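Local coordinates for glucan-binding protein C, GbpC (Streptococcus mutans UA159, PDB 5UQZ) that probably binds glucan at the streptococcal cell surface and is thought to mediate both sucrose-dependent and sucrose-independent adherence, its adhesin domain carrying a calcium ion, at residues G242-V247 with M305-E310; Q99-N104 with G183-N188; V32-A37 with A274-D279. All blocks are in the same frame, centred on the assembly; numbering follows the deposited sequence.

Contact 1: G242-V247 with M305-E310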
ATOM      1  N   GLY A 242      14.671  10.457  -3.932  1.00 10.28           N
ATOM      2  CA  GLY A 242      16.072  10.555  -4.274  1.00 11.41           C
ATOM      3  C   GLY A 242      16.215  11.030  -5.704  1.00 10.65           C
ATOM      4  O   GLY A 242      15.530  11.954  -6.156  1.00 13.30           O
ATOM      5  N   ASP A 243      17.119  10.391  -6.436  1.00  9.50           N
ATOM      6  CA  ASP A 243      17.340  10.691  -7.842  1.00 10.98           C
ATOM      7  C   ASP A 243      16.335  10.052  -8.800  1.00 10.39           C
ATOM      8  O   ASP A 243      16.404  10.280 -10.024  1.00 13.99           O
ATOM      9  CB  ASP A 243      18.779  10.310  -8.205  1.00 15.04           C
ATOM     10  CG  ASP A 243      19.247  10.945  -9.505  1.00 33.46           C
ATOM     11  OD1 ASP A 243      18.923  12.133  -9.744  1.00 44.46           O
ATOM     12  OD2 ASP A 243      19.896  10.252 -10.275  1.00 35.04           O
ATOM     13  N   ASN A 244      15.379   9.293  -8.287  1.00  9.41           N
ATOM     14  CA  ASN A 244      14.295   8.766  -9.128  1.00  9.16           C
ATOM     15  C   ASN A 244      13.268   9.858  -9.356  1.00  9.25           C
ATOM     16  O   ASN A 244      13.283  10.887  -8.680  1.00 12.27           O
ATOM     17  CB  ASN A 244      13.703   7.553  -8.447  1.00  8.71           C
ATOM     18  CG  ASN A 244      14.791   6.554  -8.107  1.00  7.94           C
ATOM     19  OD1 ASN A 244      15.365   5.913  -9.003  1.00  8.08           O
ATOM     20  ND2 ASN A 244      15.074   6.365  -6.810  1.00  8.73           N
ATOM     21  N   GLU A 245      12.378   9.657 -10.326  1.00  9.59           N
ATOM     22  CA  GLU A 245      11.489  10.724 -10.784  1.00  9.51           C
ATOM     23  C   GLU A 245      10.042  10.437 -10.421  1.00  7.74           C
ATOM     24  O   GLU A 245       9.512   9.387 -10.764  1.00  9.57           O
ATOM     25  CB  GLU A 245      11.639  10.897 -12.283  1.00 12.27           C
ATOM     26  CG  GLU A 245      10.875  12.037 -12.827  1.00 22.35           C
ATOM     27  CD  GLU A 245      11.258  12.375 -14.256  1.00 37.34           C
ATOM     28  OE1 GLU A 245      10.578  13.290 -14.790  1.00 43.07           O
ATOM     29  OE2 GLU A 245      12.219  11.763 -14.808  1.00 42.47           O
ATOM     30  N   PHE A 246       9.356  11.411  -9.822  1.00  8.96           N
ATOM     31  CA  PHE A 246       7.955  11.243  -9.460  1.00  8.48           C
ATOM     32  C   PHE A 246       7.076  11.242 -10.703  1.00  8.43           C
ATOM     33  O   PHE A 246       7.271  12.059 -11.596  1.00 11.07           O
ATOM     34  CB  PHE A 246       7.528  12.409  -8.553  1.00 10.24           C
ATOM     35  CG  PHE A 246       6.076  12.393  -8.150  1.00  9.48           C
ATOM     36  CD1 PHE A 246       5.458  11.258  -7.658  1.00  9.81           C
ATOM     37  CD2 PHE A 246       5.362  13.588  -8.155  1.00 10.78           C
ATOM     38  CE1 PHE A 246       4.157  11.298  -7.216  1.00  9.63           C
ATOM     39  CE2 PHE A 246       4.042  13.628  -7.721  1.00 12.74           C
ATOM     40  CZ  PHE A 246       3.433  12.481  -7.265  1.00 10.54           C
ATOM     41  N   VAL A 247       6.109  10.326 -10.747  1.00  8.84           N
ATOM     42  CA  VAL A 247       5.045  10.308 -11.727  1.00 10.58           C
ATOM     43  C   VAL A 247       3.733  10.527 -10.973  1.00  9.79           C
ATOM     44  O   VAL A 247       3.278   9.650 -10.209  1.00 10.84           O
ATOM     45  CB  VAL A 247       5.038   8.998 -12.523  1.00 13.79           C
ATOM     46  CG1 VAL A 247       3.865   9.009 -13.485  1.00 17.45           C
ATOM     47  CG2 VAL A 247       6.381   8.817 -13.265  1.00 14.90           C
ATOM     48  N   MET A 305       6.795   6.168  -9.698  1.00  8.12           N
ATOM     49  CA  MET A 305       8.094   6.724 -10.020  1.00  8.56           C
ATOM     50  C   MET A 305       8.605   6.123 -11.312  1.00  7.94           C
ATOM     51  O   MET A 305       8.317   4.976 -11.644  1.00  8.84           O
ATOM     52  CB  MET A 305       9.134   6.531  -8.926  1.00 10.61           C
ATOM     53  CG  MET A 305       9.405   5.099  -8.573  1.00  9.51           C
ATOM     54  SD  MET A 305      10.750   5.029  -7.327  1.00 11.18           S
ATOM     55  CE  MET A 305      10.650   3.299  -6.849  1.00 10.94           C
ATOM     56  N   THR A 306       9.428   6.892 -12.026  1.00  7.67           N
ATOM     57  CA  THR A 306      10.394   6.313 -12.963  1.00  7.84           C
ATOM     58  C   THR A 306      11.609   5.946 -12.136  1.00  6.70           C
ATOM     59  O   THR A 306      12.290   6.841 -11.583  1.00  7.85           O
ATOM     60  CB  THR A 306      10.740   7.308 -14.064  1.00  8.87           C
ATOM     61  OG1 THR A 306       9.550   7.633 -14.796  1.00  9.62           O
ATOM     62  CG2 THR A 306      11.766   6.701 -15.002  1.00 10.11           C
ATOM     63  N   TYR A 307      11.784   4.657 -11.928  1.00  7.25           N
ATOM     64  CA  TYR A 307      12.853   4.147 -11.093  1.00  7.11           C
ATOM     65  C   TYR A 307      14.113   4.021 -11.931  1.00  7.10           C
ATOM     66  O   TYR A 307      14.154   3.290 -12.937  1.00  8.35           O
ATOM     67  CB  TYR A 307      12.440   2.788 -10.507  1.00  7.67           C
ATOM     68  CG  TYR A 307      13.543   2.199  -9.642  1.00  6.82           C
ATOM     69  CD1 TYR A 307      13.979   2.867  -8.506  1.00  6.86           C
ATOM     70  CD2 TYR A 307      14.197   1.007  -9.994  1.00  7.04           C
ATOM     71  CE1 TYR A 307      15.043   2.377  -7.747  1.00  7.26           C
ATOM     72  CE2 TYR A 307      15.217   0.507  -9.246  1.00  7.44           C
ATOM     73  CZ  TYR A 307      15.640   1.170  -8.133  1.00  6.90           C
ATOM     74  OH  TYR A 307      16.689   0.715  -7.370  1.00  7.56           O
ATOM     75  N   LYS A 308      15.151   4.748 -11.509  1.00  7.34           N
ATOM     76  CA  LYS A 308      16.389   4.853 -12.288  1.00  8.17           C
ATOM     77  C   LYS A 308      17.511   4.019 -11.670  1.00  8.74           C
ATOM     78  O   LYS A 308      18.664   4.128 -12.087  1.00 13.68           O
ATOM     79  CB  LYS A 308      16.809   6.315 -12.385  1.00 10.74           C
ATOM     80  CG  LYS A 308      15.772   7.100 -13.216  1.00 13.17           C
ATOM     81  CD  LYS A 308      16.171   8.596 -13.284  1.00 17.13           C
ATOM     82  CE  LYS A 308      15.122   9.383 -14.049  1.00 21.61           C
ATOM     83  NZ  LYS A 308      15.417  10.836 -14.227  1.00 26.93           N
ATOM     84  N   GLY A 309      17.201   3.195 -10.685  1.00  8.05           N
ATOM     85  CA  GLY A 309      18.224   2.350 -10.096  1.00  9.38           C
ATOM     86  C   GLY A 309      18.916   2.928  -8.892  1.00 10.75           C
ATOM     87  O   GLY A 309      19.808   2.277  -8.368  1.00 17.10           O
ATOM     88  N   GLU A 310      18.464   4.022  -8.368  1.00  9.21           N
ATOM     89  CA  GLU A 310      19.116   4.711  -7.269  1.00  9.94           C
ATOM     90  C   GLU A 310      18.294   4.597  -5.990  1.00  7.84           C
ATOM     91  O   GLU A 310      17.080   4.359  -6.035  1.00  8.18           O
ATOM     92  CB  GLU A 310      19.280   6.173  -7.688  1.00 14.78           C
ATOM     93  CG  GLU A 310      20.199   6.288  -8.925  1.00 21.79           C
ATOM     94  CD  GLU A 310      21.252   7.375  -8.837  1.00 30.01           C
ATOM     95  OE1 GLU A 310      21.390   8.122  -7.833  1.00 31.20           O
ATOM     96  OE2 GLU A 310      21.973   7.500  -9.839  1.00 22.98           O
TER

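Contact 2: Q99-N104 with G183-N188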
ATOM      1  N   GLN A  99       1.075  -7.431  17.065  1.00 15.22           N
ATOM      2  CA  GLN A  99       2.145  -8.230  16.480  1.00 14.55           C
ATOM      3  C   GLN A  99       3.392  -7.401  16.234  1.00 11.98           C
ATOM      4  O   GLN A  99       4.502  -7.936  16.281  1.00 13.98           O
ATOM      5  CB  GLN A  99       1.649  -8.827  15.179  1.00 17.78           C
ATOM      6  CG  GLN A  99       2.504  -9.878  14.609  1.00 24.75           C
ATOM      7  CD  GLN A  99       1.749 -10.628  13.531  1.00 36.07           C
ATOM      8  OE1 GLN A  99       0.529 -10.867  13.644  1.00 46.71           O
ATOM      9  NE2 GLN A  99       2.444 -10.995  12.495  1.00 41.23           N
ATOM     10  N   TYR A 100       3.232  -6.106  15.950  1.00 12.08           N
ATOM     11  CA  TYR A 100       4.369  -5.237  15.720  1.00 10.92           C
ATOM     12  C   TYR A 100       4.686  -4.383  16.935  1.00 11.70           C
ATOM     13  O   TYR A 100       5.500  -3.462  16.833  1.00 12.99           O
ATOM     14  CB  TYR A 100       4.153  -4.387  14.471  1.00 11.54           C
ATOM     15  CG  TYR A 100       4.354  -5.230  13.214  1.00 10.37           C
ATOM     16  CD1 TYR A 100       5.629  -5.358  12.637  1.00 10.84           C
ATOM     17  CD2 TYR A 100       3.298  -5.942  12.658  1.00 13.47           C
ATOM     18  CE1 TYR A 100       5.805  -6.121  11.501  1.00 11.57           C
ATOM     19  CE2 TYR A 100       3.464  -6.707  11.528  1.00 15.70           C
ATOM     20  CZ  TYR A 100       4.744  -6.829  10.966  1.00 12.83           C
ATOM     21  OH  TYR A 100       4.920  -7.567   9.824  1.00 16.25           O
ATOM     22  N   ASN A 101       4.118  -4.696  18.087  1.00 13.40           N
ATOM     23  CA  ASN A 101       4.465  -3.985  19.310  1.00 14.33           C
ATOM     24  C   ASN A 101       5.773  -4.566  19.832  1.00 13.61           C
ATOM     25  O   ASN A 101       5.788  -5.609  20.475  1.00 13.79           O
ATOM     26  CB  ASN A 101       3.348  -4.107  20.332  1.00 14.17           C
ATOM     27  CG  ASN A 101       3.665  -3.336  21.589  1.00 14.92           C
ATOM     28  OD1 ASN A 101       4.796  -2.847  21.766  1.00 15.49           O
ATOM     29  ND2 ASN A 101       2.676  -3.183  22.466  1.00 18.62           N
ATOM     30  N   THR A 102       6.895  -3.899  19.530  1.00 12.50           N
ATOM     31  CA  THR A 102       8.206  -4.399  19.937  1.00 13.24           C
ATOM     32  C   THR A 102       8.361  -4.483  21.447  1.00 13.43           C
ATOM     33  O   THR A 102       9.280  -5.174  21.919  1.00 14.55           O
ATOM     34  CB  THR A 102       9.316  -3.573  19.272  1.00 12.97           C
ATOM     35  OG1 THR A 102       9.021  -2.171  19.408  1.00 11.92           O
ATOM     36  CG2 THR A 102       9.411  -3.885  17.780  1.00 14.15           C
ATOM     37  N   ASP A 103       7.505  -3.816  22.228  1.00 13.10           N
ATOM     38  CA  ASP A 103       7.570  -3.996  23.682  1.00 14.37           C
ATOM     39  C   ASP A 103       7.224  -5.430  24.089  1.00 17.85           C
ATOM     40  O   ASP A 103       7.535  -5.841  25.218  1.00 20.09           O
ATOM     41  CB  ASP A 103       6.513  -3.128  24.366  1.00 19.36           C
ATOM     42  CG  ASP A 103       6.817  -1.641  24.325  1.00 18.93           C
ATOM     43  OD1 ASP A 103       7.918  -1.233  23.937  1.00 18.61           O
ATOM     44  OD2 ASP A 103       5.929  -0.871  24.741  1.00 20.77           O
ATOM     45  N   ASN A 104       6.524  -6.167  23.226  1.00 16.21           N
ATOM     46  CA  ASN A 104       6.009  -7.490  23.569  1.00 18.59           C
ATOM     47  C   ASN A 104       6.954  -8.618  23.168  1.00 16.68           C
ATOM     48  O   ASN A 104       6.572  -9.792  23.213  1.00 19.31           O
ATOM     49  CB  ASN A 104       4.664  -7.707  22.873  1.00 25.22           C
ATOM     50  CG  ASN A 104       3.553  -6.863  23.463  1.00 31.22           C
ATOM     51  OD1 ASN A 104       3.654  -6.392  24.587  1.00 35.09           O
ATOM     52  ND2 ASN A 104       2.474  -6.699  22.713  1.00 37.52           N
ATOM     53  N   GLY A 183       7.269  -2.673  11.397  1.00  7.40           N
ATOM     54  CA  GLY A 183       6.599  -1.909  12.432  1.00  8.75           C
ATOM     55  C   GLY A 183       7.375  -1.929  13.732  1.00  8.03           C
ATOM     56  O   GLY A 183       8.313  -2.703  13.914  1.00  8.44           O
ATOM     57  N   ALA A 184       6.929  -1.081  14.665  1.00  8.46           N
ATOM     58  CA  ALA A 184       7.544  -0.992  15.987  1.00  8.54           C
ATOM     59  C   ALA A 184       6.568  -0.304  16.914  1.00  8.57           C
ATOM     60  O   ALA A 184       5.659   0.387  16.479  1.00  9.82           O
ATOM     61  CB  ALA A 184       8.825  -0.179  15.914  1.00 10.39           C
ATOM     62  N   GLN A 185       6.809  -0.453  18.228  1.00  9.18           N
ATOM     63  CA  GLN A 185       6.069   0.380  19.177  1.00 10.10           C
ATOM     64  C   GLN A 185       6.334   1.854  18.882  1.00 10.04           C
ATOM     65  O   GLN A 185       7.416   2.217  18.385  1.00  9.53           O
ATOM     66  CB  GLN A 185       6.507   0.037  20.611  1.00 11.39           C
ATOM     67  CG  GLN A 185       5.834   0.875  21.716  1.00 12.61           C
ATOM     68  CD  GLN A 185       4.293   0.741  21.719  1.00 13.00           C
ATOM     69  OE1 GLN A 185       3.589   1.290  20.853  1.00 12.85           O
ATOM     70  NE2 GLN A 185       3.753   0.092  22.758  1.00 16.58           N
ATOM     71  N   THR A 186       5.346   2.712  19.200  1.00 10.47           N
ATOM     72  CA  THR A 186       5.561   4.159  19.213  1.00 10.39           C
ATOM     73  C   THR A 186       5.821   4.524  20.667  1.00 11.08           C
ATOM     74  O   THR A 186       4.889   4.647  21.475  1.00 11.27           O
ATOM     75  CB  THR A 186       4.340   4.895  18.668  1.00 10.27           C
ATOM     76  OG1 THR A 186       4.016   4.361  17.372  1.00 10.39           O
ATOM     77  CG2 THR A 186       4.623   6.391  18.512  1.00 10.80           C
ATOM     78  N   SER A 187       7.099   4.634  21.017  1.00 10.68           N
ATOM     79  CA  SER A 187       7.466   4.715  22.423  1.00 11.50           C
ATOM     80  C   SER A 187       7.251   6.098  23.022  1.00 12.62           C
ATOM     81  O   SER A 187       7.110   6.196  24.243  1.00 15.32           O
ATOM     82  CB  SER A 187       8.933   4.334  22.592  1.00 13.88           C
ATOM     83  OG  SER A 187       9.145   2.997  22.184  1.00 12.93           O
ATOM     84  N   ASN A 188       7.286   7.148  22.213  1.00 12.46           N
ATOM     85  CA  ASN A 188       7.257   8.516  22.724  1.00 12.45           C
ATOM     86  C   ASN A 188       6.017   9.259  22.269  1.00 13.33           C
ATOM     87  O   ASN A 188       5.471   8.962  21.214  1.00 13.74           O
ATOM     88  CB  ASN A 188       8.487   9.241  22.226  1.00 14.50           C
ATOM     89  CG  ASN A 188       9.752   8.505  22.594  1.00 15.67           C
ATOM     90  OD1 ASN A 188       9.962   8.157  23.763  1.00 19.76           O
ATOM     91  ND2 ASN A 188      10.607   8.253  21.615  1.00 16.85           N
TER
HETATM   92  O   HOH W   1       8.693   1.368  24.258  1.00 25.79           O

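Contact 3: V32-A37 with A274-D279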
ATOM      1  N   VAL A  32     -22.785   9.295  -5.975  1.00 17.67           N
ATOM      2  CA  VAL A  32     -22.636  10.256  -7.065  1.00 19.43           C
ATOM      3  C   VAL A  32     -21.351  11.038  -6.886  1.00 16.96           C
ATOM      4  O   VAL A  32     -20.625  11.281  -7.851  1.00 17.92           O
ATOM      5  CB  VAL A  32     -23.851  11.194  -7.171  1.00 22.98           C
ATOM      6  CG1 VAL A  32     -23.542  12.416  -8.065  1.00 25.19           C
ATOM      7  CG2 VAL A  32     -25.056  10.458  -7.685  1.00 26.21           C
ATOM      8  N   LYS A  33     -21.041  11.439  -5.652  1.00 17.59           N
ATOM      9  CA  LYS A  33     -19.811  12.188  -5.448  1.00 17.28           C
ATOM     10  C   LYS A  33     -18.594  11.332  -5.753  1.00 15.89           C
ATOM     11  O   LYS A  33     -17.613  11.813  -6.351  1.00 15.94           O
ATOM     12  CB  LYS A  33     -19.775  12.701  -4.007  1.00 19.56           C
ATOM     13  CG  LYS A  33     -20.721  13.872  -3.810  1.00 21.45           C
ATOM     14  CD  LYS A  33     -20.710  14.358  -2.429  1.00 30.05           C
ATOM     15  CE  LYS A  33     -21.197  13.279  -1.566  1.00 37.91           C
ATOM     16  NZ  LYS A  33     -20.418  13.188  -0.303  1.00 44.19           N
ATOM     17  N   GLU A  34     -18.629  10.069  -5.340  1.00 15.22           N
ATOM     18  CA  GLU A  34     -17.492   9.206  -5.619  1.00 14.10           C
ATOM     19  C   GLU A  34     -17.352   8.985  -7.112  1.00 13.14           C
ATOM     20  O   GLU A  34     -16.241   9.016  -7.647  1.00 13.59           O
ATOM     21  CB  GLU A  34     -17.644   7.863  -4.909  1.00 15.32           C
ATOM     22  CG  GLU A  34     -17.510   7.939  -3.415  1.00 17.75           C
ATOM     23  CD  GLU A  34     -17.314   6.567  -2.789  1.00 20.53           C
ATOM     24  OE1 GLU A  34     -17.238   5.536  -3.502  1.00 25.99           O
ATOM     25  OE2 GLU A  34     -17.201   6.519  -1.561  1.00 23.25           O
ATOM     26  N   TYR A  35     -18.477   8.764  -7.797  1.00 14.64           N
ATOM     27  CA  TYR A  35     -18.471   8.553  -9.234  1.00 14.76           C
ATOM     28  C   TYR A  35     -17.891   9.758  -9.952  1.00 14.94           C
ATOM     29  O   TYR A  35     -17.079   9.622 -10.878  1.00 15.19           O
ATOM     30  CB  TYR A  35     -19.910   8.311  -9.714  1.00 16.27           C
ATOM     31  CG  TYR A  35     -19.984   8.234 -11.201  1.00 18.26           C
ATOM     32  CD1 TYR A  35     -19.708   7.043 -11.868  1.00 20.90           C
ATOM     33  CD2 TYR A  35     -20.266   9.361 -11.949  1.00 20.55           C
ATOM     34  CE1 TYR A  35     -19.768   6.969 -13.218  1.00 24.11           C
ATOM     35  CE2 TYR A  35     -20.296   9.301 -13.344  1.00 22.34           C
ATOM     36  CZ  TYR A  35     -20.034   8.099 -13.954  1.00 23.47           C
ATOM     37  OH  TYR A  35     -20.091   7.985 -15.324  1.00 31.11           O
ATOM     38  N   GLU A  36     -18.317  10.967  -9.566  1.00 15.98           N
ATOM     39  CA  GLU A  36     -17.821  12.140 -10.261  1.00 17.13           C
ATOM     40  C   GLU A  36     -16.317  12.284 -10.078  1.00 14.80           C
ATOM     41  O   GLU A  36     -15.602  12.684 -11.014  1.00 14.43           O
ATOM     42  CB  GLU A  36     -18.566  13.385  -9.802  1.00 19.81           C
ATOM     43  CG  GLU A  36     -20.057  13.399 -10.183  1.00 24.08           C
ATOM     44  CD  GLU A  36     -20.312  13.365 -11.686  1.00 32.90           C
ATOM     45  OE1 GLU A  36     -19.452  13.801 -12.478  1.00 36.69           O
ATOM     46  OE2 GLU A  36     -21.425  12.934 -12.078  1.00 38.36           O
ATOM     47  N   ALA A  37     -15.804  11.974  -8.870  1.00 13.39           N
ATOM     48  CA  ALA A  37     -14.356  12.047  -8.685  1.00 12.49           C
ATOM     49  C   ALA A  37     -13.627  10.992  -9.511  1.00 11.28           C
ATOM     50  O   ALA A  37     -12.614  11.292 -10.178  1.00 11.51           O
ATOM     51  CB  ALA A  37     -14.060  11.852  -7.212  1.00 14.17           C
ATOM     52  N   ALA A 274     -11.575  13.318   3.150  1.00 13.24           N
ATOM     53  CA  ALA A 274     -11.118  12.473   2.051  1.00 12.83           C
ATOM     54  C   ALA A 274     -12.256  12.237   1.061  1.00 12.59           C
ATOM     55  O   ALA A 274     -13.445  12.256   1.400  1.00 14.43           O
ATOM     56  CB  ALA A 274     -10.687  11.120   2.601  1.00 13.77           C
ATOM     57  N   THR A 275     -11.875  11.970  -0.189  1.00 12.18           N
ATOM     58  CA  THR A 275     -12.882  11.696  -1.223  1.00 13.52           C
ATOM     59  C   THR A 275     -13.468  10.303  -1.103  1.00 11.71           C
ATOM     60  O   THR A 275     -14.649  10.095  -1.432  1.00 13.64           O
ATOM     61  CB  THR A 275     -12.249  11.893  -2.596  1.00 14.37           C
ATOM     62  OG1 THR A 275     -11.702  13.215  -2.658  1.00 15.58           O
ATOM     63  CG2 THR A 275     -13.251  11.641  -3.738  1.00 16.15           C
ATOM     64  N   PHE A 276     -12.663   9.355  -0.664  1.00 12.11           N
ATOM     65  CA  PHE A 276     -13.055   7.968  -0.501  1.00 12.20           C
ATOM     66  C   PHE A 276     -12.616   7.530   0.881  1.00 11.38           C
ATOM     67  O   PHE A 276     -11.567   7.973   1.362  1.00 13.34           O
ATOM     68  CB  PHE A 276     -12.362   7.069  -1.546  1.00 13.71           C
ATOM     69  CG  PHE A 276     -12.569   7.532  -2.955  1.00 12.14           C
ATOM     70  CD1 PHE A 276     -13.737   7.244  -3.660  1.00 13.03           C
ATOM     71  CD2 PHE A 276     -11.584   8.231  -3.611  1.00 12.61           C
ATOM     72  CE1 PHE A 276     -13.901   7.691  -4.992  1.00 13.61           C
ATOM     73  CE2 PHE A 276     -11.746   8.682  -4.918  1.00 13.77           C
ATOM     74  CZ  PHE A 276     -12.893   8.408  -5.623  1.00 12.80           C
ATOM     75  N   ASN A 277     -13.363   6.615   1.501  1.00 11.96           N
ATOM     76  CA  ASN A 277     -12.862   5.975   2.716  1.00 12.77           C
ATOM     77  C   ASN A 277     -11.833   4.918   2.355  1.00 11.59           C
ATOM     78  O   ASN A 277     -12.015   4.152   1.406  1.00 12.45           O
ATOM     79  CB  ASN A 277     -14.008   5.311   3.469  1.00 13.71           C
ATOM     80  CG  ASN A 277     -14.903   6.328   4.145  1.00 14.98           C
ATOM     81  OD1 ASN A 277     -14.416   7.255   4.809  1.00 15.49           O
ATOM     82  ND2 ASN A 277     -16.214   6.162   3.998  1.00 16.51           N
ATOM     83  N   GLY A 278     -10.767   4.851   3.145  1.00 11.81           N
ATOM     84  CA  GLY A 278      -9.737   3.868   2.948  1.00 11.74           C
ATOM     85  C   GLY A 278     -10.012   2.521   3.574  1.00 11.78           C
ATOM     86  O   GLY A 278      -9.492   1.512   3.078  1.00 13.81           O
ATOM     87  N   ASP A 279     -10.765   2.502   4.683  1.00 13.63           N
ATOM     88  CA  ASP A 279     -10.922   1.314   5.520  1.00 14.98           C
ATOM     89  C   ASP A 279     -11.967   0.384   4.929  1.00 19.06           C
ATOM     90  O   ASP A 279     -12.842   0.795   4.147  1.00 21.02           O
ATOM     91  CB  ASP A 279     -11.464   1.614   6.927  1.00 16.66           C
ATOM     92  CG  ASP A 279     -10.512   2.388   7.818  1.00 16.86           C
ATOM     93  OD1 ASP A 279      -9.339   2.589   7.471  1.00 17.39           O
ATOM     94  OD2 ASP A 279     -10.974   2.776   8.950  1.00 19.63           O
TER
HETATM   95  O   HOH W   2     -15.257   5.232  -0.191  1.00 28.61           O

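Contact 1: G242-V247 with M305-E310
N244 and Y307 lie side by side and point the same way, amide and ring planes 31° apart, and the N244 amide bridges to the backbone of K308 and E310 in the loop following strand 303-306. The amide works with both ends. Its OD1 accepts from K308 N at 2.8 Å, and the same oxygen sits 3.4 Å from CD1 of the Y307 ring. Its ND2 gives a nearly straight bond, in the amide plane, to E310 O at 2.9 Å, although the donor stands well above that carbonyl's plane; L241 O is a second acceptor for ND2. With both ends engaged, the amide's rotation is fixed.

Next to it the backbones pair as antiparallel strands: E245 and T306 form a hydrogen-bonded pair, F246 and M305 the following non-hydrogen-bonded one. On the face of E245 and T306, the outstretched E245 crosses K308 obliquely in a salt bridge whose hydrogen bond is weak, OE2 to NZ 3.4 Å, while T306 OG1 is bonded to R57. D243 and E310 bring like charges together, OD2 to OE2 3.5 Å, which may raise the proton affinity of one carboxylate.

Strand 303-306 is the middle of a three-stranded antiparallel sheet, between 245-247 and 219-222. M305 packs on M220 and L222 of the latter and also meets F312 of strand 312-319, and the Y307 hydroxyl reaches I201 O in strand 194-204.

Contact 2: Q99-N104 with G183-N188
Y100 lays its ring beside the backbone of G183, CD1 3.4 Å from G183 N, and the ring also stacks on F181, two residues earlier in the same strand. Nearer the backbone, Y100 CB lies 4.0 Å from G183 CA, where a beta carbon would have no place.

Beyond the glycine the contact turns polar and centres on Q185. Its backbone N-H is held by the side chain of T102, with Q185 N 3.0 Å from T102 OG1 in an almost straight bond; the same hydroxyl oxygen is also bonded to N163 ND2. The methyl CG2 of T102 rests against A184 CA. The Q185 chain leaves the backbone with CG anti to N and then bends at CG (chi2 59°), bringing its amide alongside N101, the two amide planes 61° apart. NE2 donates to D103 OD2 at 3.1 Å, lying well above the carboxylate plane although the acceptor is in the plane of the Q185 amide. The other end, OE1, takes the N-H of T186 on an in-plane lone pair, so the amide is gripped at both ends. N101 OD1 is engaged within its own segment, accepting from D103 N to form an Asx turn. A water joins D103 OD1 to S187 OG, 2.7 Å from each.

The contact thus fastens the turn after helix 96-99, which runs into a short 3-10 segment, onto the end of strand 180-184. That strand lies between 167-172 and 325-329 in a four-stranded antiparallel sheet; L169 and N171 of the former also touch Y100, and A184 pairs with T325 of the latter.

Contact 3: V32-A37 with A274-D279
E34 crosses F276 at CD1 and CE1 of the ring, and it is the first residue of this helical turn to meet the loop. Its CB lies 3.7 Å from CE1, and further out its CD lies 3.7 Å from CD1. The chain is extended beyond CG, and the carboxylate ends up at the ring's edge with OE1 in the ring plane, its own plane turned 71° from that of the phenyl group. Such an edge approach places the oxygen near the slightly positive C-H rim instead of the pi cloud, probably a mildly favourable arrangement. OE2 of E34 is more strongly held: it forms a salt bridge with K270 and takes a hydrogen bond of 2.7 Å from a water that in turn accepts from N277 N.

The helix is 3-51, the long N-terminal rod, in a portion predicted to be coiled coil; here one flank of it leans on the loop between strands 260-263 and 303-306, part of the beta-supersandwich adhesin domain. The CA-CB bond of F276 does not point at the helix, but the rotation of CG (chi1 -54°) brings the ring nearer to it.

One turn after E34, A37 points its CB at the loop and meets T275 CG2 at 3.6 Å and F276 CZ at 4.0 Å. The T275 methyl itself lies over one face of the F276 ring, offset toward the rim, while Y300 packs against that ring edge-to-face and its hydroxyl binds T275 N.

How the contacts relate
From the N terminus, the rod 3-51 supplies the first half of contact 3 at 32-37, which finds its partner only at 274-279, after most of the beta domain has been built. Within that long loop contact 2 opens and closes completely, joining the turn at 99-104 to the end of strand 180-184. Contact 1 begins later, at 242-247, still before contact 3 closes, and ends at 305-310, so contacts 1 and 3 cross while 1 and 2 follow in series. None touches another: centres stand about 29 to 32 Å apart. Together they tie helical rod to the loop between strands 260-263 and 303-306, turn to four-stranded sheet, and the outer strand 245-247 to the middle strand of the three-stranded sheet.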